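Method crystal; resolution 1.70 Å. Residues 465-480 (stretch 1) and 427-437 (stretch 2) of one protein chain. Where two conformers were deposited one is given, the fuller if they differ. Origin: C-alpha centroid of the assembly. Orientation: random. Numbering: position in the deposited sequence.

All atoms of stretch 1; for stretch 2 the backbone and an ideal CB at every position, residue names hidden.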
ATOM      1  N   ILE A 465      16.358  -7.947   8.581  1.00 15.84           N
ATOM      2  CA  ILE A 465      16.417  -6.637   9.227  0.53 14.06           C
ATOM      3  C   ILE A 465      15.005  -6.077   9.289  1.00 14.16           C
ATOM      4  O   ILE A 465      14.352  -5.932   8.251  1.00 16.04           O
ATOM      5  CB  ILE A 465      17.330  -5.671   8.453  0.53 13.33           C
ATOM      6  CG1 ILE A 465      18.748  -6.221   8.345  0.53 14.94           C
ATOM      7  CG2 ILE A 465      17.298  -4.285   9.078  0.53 13.01           C
ATOM      8  CD1 ILE A 465      19.294  -6.706   9.639  0.53 14.51           C
ATOM      9  N   MET A 466      14.543  -5.741  10.493  1.00 11.68           N
ATOM     10  CA  MET A 466      13.218  -5.158  10.644  1.00 14.58           C
ATOM     11  C   MET A 466      13.193  -3.721  10.128  1.00 15.49           C
ATOM     12  O   MET A 466      12.343  -3.358   9.306  1.00 13.43           O
ATOM     13  CB  MET A 466      12.806  -5.225  12.117  1.00 12.68           C
ATOM     14  CG  MET A 466      11.395  -4.811  12.372  1.00 22.58           C
ATOM     15  SD  MET A 466      10.915  -5.133  14.093  1.00 32.72           S
ATOM     16  CE  MET A 466      11.990  -3.971  14.933  1.00 40.53           C
ATOM     17  N   ILE A 467      14.149  -2.897  10.559  1.00 11.94           N
ATOM     18  CA  ILE A 467      14.207  -1.489  10.183  1.00 11.17           C
ATOM     19  C   ILE A 467      15.658  -1.156   9.885  1.00 17.64           C
ATOM     20  O   ILE A 467      16.527  -1.352  10.745  1.00 12.10           O
ATOM     21  CB  ILE A 467      13.667  -0.575  11.292  1.00 10.83           C
ATOM     22  CG1 ILE A 467      12.154  -0.767  11.468  1.00 11.93           C
ATOM     23  CG2 ILE A 467      13.896   0.890  10.953  1.00 10.95           C
ATOM     24  CD1 ILE A 467      11.621  -0.016  12.660  1.00 17.20           C
ATOM     25  N   TYR A 468      15.925  -0.658   8.676  1.00 12.11           N
ATOM     26  CA  TYR A 468      17.283  -0.299   8.294  1.00 14.20           C
ATOM     27  C   TYR A 468      17.701   1.016   8.932  1.00 12.93           C
ATOM     28  O   TYR A 468      16.897   1.932   9.125  1.00 14.91           O
ATOM     29  CB  TYR A 468      17.438  -0.220   6.770  1.00 13.29           C
ATOM     30  CG  TYR A 468      17.554  -1.610   6.161  1.00 13.56           C
ATOM     31  CD1 TYR A 468      16.420  -2.337   5.827  1.00 15.61           C
ATOM     32  CD2 TYR A 468      18.794  -2.195   5.959  1.00 14.40           C
ATOM     33  CE1 TYR A 468      16.510  -3.612   5.298  1.00 18.03           C
ATOM     34  CE2 TYR A 468      18.898  -3.468   5.412  1.00 14.74           C
ATOM     35  CZ  TYR A 468      17.743  -4.171   5.088  1.00 16.55           C
ATOM     36  OH  TYR A 468      17.797  -5.436   4.558  1.00 16.58           O
ATOM     37  N   GLY A 469      18.990   1.095   9.265  1.00 13.58           N
ATOM     38  CA  GLY A 469      19.491   2.260   9.977  1.00 13.74           C
ATOM     39  C   GLY A 469      19.232   3.559   9.244  1.00 14.32           C
ATOM     40  O   GLY A 469      18.961   4.590   9.865  1.00 13.58           O
ATOM     41  N   ASP A 470      19.308   3.532   7.915  1.00 14.16           N
ATOM     42  CA  ASP A 470      19.089   4.751   7.149  1.00 14.34           C
ATOM     43  C   ASP A 470      17.630   5.199   7.147  1.00 13.59           C
ATOM     44  O   ASP A 470      17.360   6.332   6.734  1.00 17.34           O
ATOM     45  CB  ASP A 470      19.599   4.556   5.718  1.00 15.08           C
ATOM     46  CG  ASP A 470      19.324   3.145   5.179  1.00 33.50           C
ATOM     47  OD1 ASP A 470      19.940   2.155   5.660  1.00 27.99           O
ATOM     48  OD2 ASP A 470      18.470   3.024   4.275  1.00 32.41           O
ATOM     49  N   ASP A 471      16.694   4.360   7.607  1.00 13.29           N
ATOM     50  CA  ASP A 471      15.292   4.753   7.746  1.00 12.47           C
ATOM     51  C   ASP A 471      14.958   5.323   9.112  1.00 14.94           C
ATOM     52  O   ASP A 471      13.855   5.857   9.295  1.00 13.05           O
ATOM     53  CB  ASP A 471      14.378   3.556   7.463  1.00 16.13           C
ATOM     54  CG  ASP A 471      14.208   3.317   5.990  1.00 18.89           C
ATOM     55  OD1 ASP A 471      13.935   4.302   5.265  1.00 12.34           O
ATOM     56  OD2 ASP A 471      14.386   2.168   5.547  1.00 14.09           O
ATOM     57  N   VAL A 472      15.870   5.232  10.072  1.00 16.58           N
ATOM     58  CA  VAL A 472      15.609   5.729  11.417  1.00 14.39           C
ATOM     59  C   VAL A 472      15.895   7.224  11.447  1.00 17.87           C
ATOM     60  O   VAL A 472      17.015   7.653  11.154  1.00 16.03           O
ATOM     61  CB  VAL A 472      16.460   4.988  12.459  1.00 17.92           C
ATOM     62  CG1 VAL A 472      16.193   5.568  13.868  1.00 14.74           C
ATOM     63  CG2 VAL A 472      16.207   3.480  12.400  1.00 15.05           C
ATOM     64  N   THR A 473      14.883   8.018  11.801  1.00 11.95           N
ATOM     65  CA  THR A 473      15.095   9.448  12.014  1.00 13.86           C
ATOM     66  C   THR A 473      15.406   9.785  13.470  1.00 12.42           C
ATOM     67  O   THR A 473      16.100  10.778  13.736  1.00 13.79           O
ATOM     68  CB  THR A 473      13.868  10.248  11.555  1.00 12.88           C
ATOM     69  OG1 THR A 473      12.702   9.831  12.286  1.00 13.00           O
ATOM     70  CG2 THR A 473      13.632  10.061  10.064  1.00 16.13           C
ATOM     71  N   HIS A 474      14.936   8.973  14.418  1.00 11.94           N
ATOM     72  CA  HIS A 474      15.098   9.252  15.845  1.00 14.91           C
ATOM     73  C   HIS A 474      15.410   7.962  16.590  1.00 16.39           C
ATOM     74  O   HIS A 474      14.661   6.989  16.461  1.00 12.94           O
ATOM     75  CB  HIS A 474      13.823   9.854  16.450  1.00 11.82           C
ATOM     76  CG  HIS A 474      13.441  11.190  15.884  1.00 13.17           C
ATOM     77  ND1 HIS A 474      12.883  11.337  14.630  1.00 13.98           N
ATOM     78  CD2 HIS A 474      13.536  12.438  16.405  1.00 15.29           C
ATOM     79  CE1 HIS A 474      12.628  12.618  14.412  1.00 12.35           C
ATOM     80  NE2 HIS A 474      13.025  13.308  15.471  1.00 12.61           N
ATOM     81  N   LEU A 475      16.464   7.972  17.412  1.00 13.40           N
ATOM     82  CA  LEU A 475      16.754   6.895  18.362  1.00 16.41           C
ATOM     83  C   LEU A 475      16.490   7.404  19.773  1.00 14.25           C
ATOM     84  O   LEU A 475      17.131   8.362  20.211  1.00 13.42           O
ATOM     85  CB  LEU A 475      18.204   6.419  18.242  1.00 15.23           C
ATOM     86  CG  LEU A 475      18.642   5.308  19.200  1.00 12.88           C
ATOM     87  CD1 LEU A 475      17.790   4.037  19.008  1.00 15.23           C
ATOM     88  CD2 LEU A 475      20.103   4.993  18.986  1.00 13.53           C
ATOM     89  N   LEU A 476      15.576   6.751  20.492  1.00 12.07           N
ATOM     90  CA  LEU A 476      15.154   7.184  21.822  0.55 12.57           C
ATOM     91  C   LEU A 476      15.406   6.059  22.817  1.00 12.45           C
ATOM     92  O   LEU A 476      14.831   4.972  22.680  1.00 12.79           O
ATOM     93  CB  LEU A 476      13.675   7.568  21.804  0.55 14.66           C
ATOM     94  CG  LEU A 476      12.970   7.695  23.144  0.55 15.12           C
ATOM     95  CD1 LEU A 476      13.676   8.729  23.999  0.55 12.65           C
ATOM     96  CD2 LEU A 476      11.508   8.063  22.913  0.55 12.03           C
ATOM     97  N   THR A 477      16.257   6.319  23.815  1.00 12.84           N
ATOM     98  CA  THR A 477      16.530   5.369  24.893  1.00 15.27           C
ATOM     99  C   THR A 477      16.243   6.036  26.230  1.00 15.11           C
ATOM    100  O   THR A 477      15.873   7.215  26.294  1.00 17.57           O
ATOM    101  CB  THR A 477      17.986   4.871  24.879  1.00 15.79           C
ATOM    102  OG1 THR A 477      18.844   5.906  25.385  1.00 14.04           O
ATOM    103  CG2 THR A 477      18.430   4.478  23.481  1.00 15.31           C
ATOM    104  N   GLU A 478      16.458   5.289  27.318  1.00 14.99           N
ATOM    105  CA  GLU A 478      16.328   5.899  28.634  1.00 17.39           C
ATOM    106  C   GLU A 478      17.421   6.933  28.892  1.00 21.36           C
ATOM    107  O   GLU A 478      17.320   7.696  29.859  1.00 18.47           O
ATOM    108  CB  GLU A 478      16.305   4.813  29.723  1.00 16.60           C
ATOM    109  CG  GLU A 478      17.660   4.243  30.146  1.00 19.72           C
ATOM    110  CD  GLU A 478      18.154   3.106  29.269  1.00 20.19           C
ATOM    111  OE1 GLU A 478      17.607   2.904  28.160  1.00 22.07           O
ATOM    112  OE2 GLU A 478      19.110   2.410  29.696  1.00 20.96           O
ATOM    113  N   GLU A 479      18.427   7.008  28.019  1.00 15.25           N
ATOM    114  CA  GLU A 479      19.476   8.014  28.107  1.00 15.20           C
ATOM    115  C   GLU A 479      19.144   9.315  27.386  1.00 22.02           C
ATOM    116  O   GLU A 479      19.678  10.362  27.755  1.00 19.06           O
ATOM    117  CB  GLU A 479      20.779   7.442  27.539  1.00 19.51           C
ATOM    118  CG  GLU A 479      21.330   6.296  28.351  1.00 24.28           C
ATOM    119  CD  GLU A 479      22.052   6.792  29.581  1.00 40.08           C
ATOM    120  OE1 GLU A 479      23.250   7.139  29.455  1.00 46.34           O
ATOM    121  OE2 GLU A 479      21.416   6.859  30.658  1.00 40.67           O
ATOM    122  N   GLY A 480      18.290   9.292  26.371  1.00 16.18           N
ATOM    123  CA  GLY A 480      17.983  10.497  25.631  1.00 17.82           C
ATOM    124  C   GLY A 480      17.637  10.170  24.188  1.00 16.95           C
ATOM    125  O   GLY A 480      17.373   9.026  23.853  1.00 13.97           O
ATOM    126  N   UNK A 427      10.655  13.570   4.838  1.00 11.85           N
ATOM    127  CA  UNK A 427      10.843  12.180   5.238  0.57 12.20           C
ATOM    128  C   UNK A 427       9.850  11.838   6.341  1.00 11.41           C
ATOM    129  O   UNK A 427       9.528  12.674   7.194  1.00 13.89           O
ATOM    130  CB  UNK A 427      12.279  11.931   5.704  0.57 12.20           C
ATOM    131  N   UNK A 428       9.367  10.603   6.333  1.00 12.70           N
ATOM    132  CA  UNK A 428       8.522  10.199   7.449  1.00 15.60           C
ATOM    133  C   UNK A 428       9.391   9.966   8.683  1.00 17.14           C
ATOM    134  O   UNK A 428      10.528   9.495   8.583  1.00 14.25           O
ATOM    135  CB  UNK A 428       7.723   8.941   7.102  1.00 15.60           C
ATOM    136  N   UNK A 429       8.840  10.282   9.860  1.00 11.53           N
ATOM    137  CA  UNK A 429       9.555  10.032  11.107  1.00  9.54           C
ATOM    138  C   UNK A 429       9.430   8.567  11.489  1.00 10.87           C
ATOM    139  O   UNK A 429       8.333   8.009  11.508  1.00 12.22           O
ATOM    140  CB  UNK A 429       9.024  10.926  12.229  1.00  9.54           C
ATOM    141  N   UNK A 430      10.569   7.943  11.764  1.00 12.77           N
ATOM    142  CA  UNK A 430      10.648   6.541  12.146  1.00 11.04           C
ATOM    143  C   UNK A 430      11.503   6.507  13.404  1.00 10.16           C
ATOM    144  O   UNK A 430      12.700   6.817  13.351  1.00 11.04           O
ATOM    145  CB  UNK A 430      11.227   5.667  11.032  1.00 11.04           C
ATOM    146  N   UNK A 431      10.879   6.188  14.542  1.00 10.61           N
ATOM    147  CA  UNK A 431      11.516   6.268  15.852  1.00  9.99           C
ATOM    148  C   UNK A 431      11.744   4.858  16.379  1.00 13.48           C
ATOM    149  O   UNK A 431      10.797   4.067  16.483  1.00  9.60           O
ATOM    150  CB  UNK A 431      10.667   7.084  16.829  1.00  9.99           C
ATOM    151  N   UNK A 432      12.981   4.560  16.746  1.00 10.31           N
ATOM    152  CA  UNK A 432      13.289   3.367  17.534  1.00 12.96           C
ATOM    153  C   UNK A 432      13.387   3.772  19.001  1.00 17.57           C
ATOM    154  O   UNK A 432      14.327   4.474  19.396  1.00 14.99           O
ATOM    155  CB  UNK A 432      14.584   2.705  17.060  1.00 12.96           C
ATOM    156  N   UNK A 433      12.423   3.319  19.805  1.00 12.85           N
ATOM    157  CA  UNK A 433      12.306   3.679  21.218  1.00 11.34           C
ATOM    158  C   UNK A 433      12.585   2.412  22.015  1.00 18.23           C
ATOM    159  O   UNK A 433      11.734   1.522  22.101  1.00 16.37           O
ATOM    160  CB  UNK A 433      10.931   4.262  21.549  1.00 11.34           C
ATOM    161  N   UNK A 434      13.780   2.332  22.599  1.00 13.48           N
ATOM    162  CA  UNK A 434      14.319   1.078  23.100  0.53 16.84           C
ATOM    163  C   UNK A 434      15.169   1.369  24.341  1.00 17.84           C
ATOM    164  O   UNK A 434      15.916   2.353  24.364  1.00 14.88           O
ATOM    165  CB  UNK A 434      15.140   0.365  22.024  0.53 16.84           C
ATOM    166  N   UNK A 435      15.049   0.533  25.373  1.00 17.07           N
ATOM    167  CA  UNK A 435      15.972   0.648  26.492  1.00 18.81           C
ATOM    168  C   UNK A 435      17.319   0.038  26.104  1.00 18.98           C
ATOM    169  O   UNK A 435      17.419  -0.781  25.184  1.00 16.60           O
ATOM    170  CB  UNK A 435      15.404  -0.034  27.738  1.00 18.81           C
ATOM    171  N   UNK A 436      18.371   0.470  26.796  1.00 18.69           N
ATOM    172  CA  UNK A 436      19.708   0.049  26.382  1.00 22.61           C
ATOM    173  C   UNK A 436      19.956  -1.430  26.658  1.00 15.65           C
ATOM    174  O   UNK A 436      20.758  -2.060  25.959  1.00 18.27           O
ATOM    175  CB  UNK A 436      20.767   0.892  27.095  1.00 22.61           C
ATOM    176  N   UNK A 437      19.262  -2.012  27.628  1.00 19.36           N
ATOM    177  CA  UNK A 437      19.318  -3.448  27.857  1.00 20.68           C
ATOM    178  C   UNK A 437      17.915  -4.026  27.838  1.00 26.61           C
ATOM    179  O   UNK A 437      16.962  -3.385  28.288  1.00 23.87           O
ATOM    180  CB  UNK A 437      20.012  -3.763  29.184  1.00 20.68           C
TER

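Position 427 has its CA-to-CB bond toward stretch 1, the ideal CB 4.9 Å from T473 CG2; any extended chain would fit. It is K427, whose end leads away. At 428 nothing of stretch 1 comes within 5.5 Å of the ideal CB, so the choice is open; K428 also leads its end away, and water 1 donates to both K428 O and D471 O, 2.9 Å each.

Position 429 points sideways, its ideal CB 3.8 Å from T473 OG1 and 4.5 Å from H474 CE1. A medium apolar chain could lie beside the imidazole. L429 does so, CD2 reaching 3.7 Å from H474 CE1.

At 430 the ideal CB is tight, 3.2 Å from D471 O, and I467 offers a methyl nearby; a compact apolar residue suits. V430 places CG1 4.2 Å from I467 CG2. V430 N donates to T473 OG1 (2.9 Å), and V430 O accepts from T473 N (2.9 Å) and H474 N (3.3 Å).

Position 431 pairs in parallel register with H474, CA to CA 4.7 Å, on the sheet face of H474 and L476. Beta-branched or other apolar residues fit. V431 sets CG2 3.9 Å from H474 CB and CG1 4.3 Å from L476 CB.

Position 432 projects to the face of L475, its ideal CB 4.0 Å from L475 CD1 and 4.6 Å from V472 CG1. The surroundings are largely apolar, so leucine or methionine would be as plausible as the deposited Q432. With chi1 and chi2 both m, it brings OE1 3.4 Å from I467 CD1. Q432 N donates to H474 O, 3.0 Å; L476 N to Q432 O, 2.8 Å.

At 433 the ideal CB is 4.1 Å from L476 CD2, which suits leucine, isoleucine, valine or methionine alike; M433, all t, packs CG 3.7 Å from that methyl.

At 434 CA-to-CB points sideways, and the ideal CB is 4.7 Å from L476 O, the closest atom of stretch 1 to it, leaving latitude; V434 N donates to L476 O (2.8 Å).

The ideal CB of 435 lies 3.7 Å from E478 OE1, where a basic or polar chain might be expected; it is E435, whose OE1 and OE2 lie 5.5 and 6.6 Å from E478 OE1, so the two carboxylates do not meet.

At 436, E478 OE2 stands 3.4 Å from the ideal CB, calling for a short donor such as serine or threonine. T436 OG1 donates to E478 OE2 at 2.5 Å, and T436 N to E478 OE1 at 2.9 Å.

Position 437 is unconstrained by stretch 1; it is F437.

Stretch 2 427-437: KKLVVQMVETF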
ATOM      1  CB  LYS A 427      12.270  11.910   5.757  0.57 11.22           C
ATOM      2  CG  LYS A 427      13.406  12.397   4.863  0.57 16.86           C
ATOM      3  CD  LYS A 427      14.749  12.004   5.476  0.57 23.65           C
ATOM      4  CE  LYS A 427      15.920  12.254   4.534  0.57 26.54           C
ATOM      5  NZ  LYS A 427      16.309  13.690   4.445  0.57 27.62           N
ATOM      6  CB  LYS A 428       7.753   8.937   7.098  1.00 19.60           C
ATOM      7  CG  LYS A 428       6.763   8.434   8.148  1.00 16.22           C
ATOM      8  CD  LYS A 428       6.492   6.966   7.811  1.00 15.18           C
ATOM      9  CE  LYS A 428       5.659   6.272   8.837  1.00 22.41           C
ATOM     10  NZ  LYS A 428       5.296   4.931   8.304  1.00 13.86           N
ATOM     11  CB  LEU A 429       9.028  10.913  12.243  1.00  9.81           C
ATOM     12  CG  LEU A 429       9.357  12.413  12.164  1.00 15.10           C
ATOM     13  CD1 LEU A 429       8.631  13.097  10.988  1.00 13.84           C
ATOM     14  CD2 LEU A 429       9.024  13.094  13.494  1.00 10.72           C
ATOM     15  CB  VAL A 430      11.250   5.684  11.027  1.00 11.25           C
ATOM     16  CG1 VAL A 430      11.568   4.289  11.507  1.00  9.03           C
ATOM     17  CG2 VAL A 430      10.282   5.634   9.853  1.00 10.34           C
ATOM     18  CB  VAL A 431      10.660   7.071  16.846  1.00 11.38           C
ATOM     19  CG1 VAL A 431      11.416   7.248  18.180  1.00 11.47           C
ATOM     20  CG2 VAL A 431      10.238   8.402  16.233  1.00 11.57           C
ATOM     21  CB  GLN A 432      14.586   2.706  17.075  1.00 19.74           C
ATOM     22  CG  GLN A 432      14.414   1.782  15.901  1.00 25.64           C
ATOM     23  CD  GLN A 432      13.754   0.461  16.282  1.00 40.99           C
ATOM     24  OE1 GLN A 432      13.495  -0.378  15.427  1.00 49.38           O
ATOM     25  NE2 GLN A 432      13.472   0.278  17.565  1.00 45.29           N
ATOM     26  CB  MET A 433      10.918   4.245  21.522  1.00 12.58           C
ATOM     27  CG  MET A 433      10.644   4.499  22.983  1.00 14.82           C
ATOM     28  SD  MET A 433       8.952   5.137  23.142  1.00 23.67           S
ATOM     29  CE  MET A 433       9.023   5.817  24.768  1.00 24.53           C
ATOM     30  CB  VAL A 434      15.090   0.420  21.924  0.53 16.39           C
ATOM     31  CG1 VAL A 434      16.581   0.551  22.059  0.53 17.24           C
ATOM     32  CG2 VAL A 434      14.585  -1.013  21.643  0.53 21.32           C
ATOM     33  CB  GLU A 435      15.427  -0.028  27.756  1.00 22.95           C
ATOM     34  CG  GLU A 435      14.082   0.510  28.236  1.00 21.39           C
ATOM     35  CD  GLU A 435      13.426  -0.377  29.282  1.00 33.66           C
ATOM     36  OE1 GLU A 435      14.038  -0.602  30.349  1.00 35.09           O
ATOM     37  OE2 GLU A 435      12.301  -0.857  29.021  1.00 38.00           O
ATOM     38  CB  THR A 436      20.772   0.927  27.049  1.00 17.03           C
ATOM     39  OG1 THR A 436      20.660   0.863  28.481  1.00 17.43           O
ATOM     40  CG2 THR A 436      20.594   2.365  26.572  1.00 16.27           C
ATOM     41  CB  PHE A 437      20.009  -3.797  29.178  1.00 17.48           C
ATOM     42  CG  PHE A 437      21.495  -3.636  29.130  1.00 20.57           C
ATOM     43  CD1 PHE A 437      22.069  -2.375  29.240  1.00 19.89           C
ATOM     44  CD2 PHE A 437      22.318  -4.736  28.960  1.00 19.88           C
ATOM     45  CE1 PHE A 437      23.435  -2.222  29.195  1.00 21.44           C
ATOM     46  CE2 PHE A 437      23.685  -4.590  28.908  1.00 25.37           C
ATOM     47  CZ  PHE A 437      24.249  -3.339  29.025  1.00 24.83           C
TER
HETATM   48  O   HOH W   1      12.654   7.812   7.554  1.00 13.68           O
HETATM   49  O   HOH W   2      18.302  -0.363  30.166  1.00 19.16           O
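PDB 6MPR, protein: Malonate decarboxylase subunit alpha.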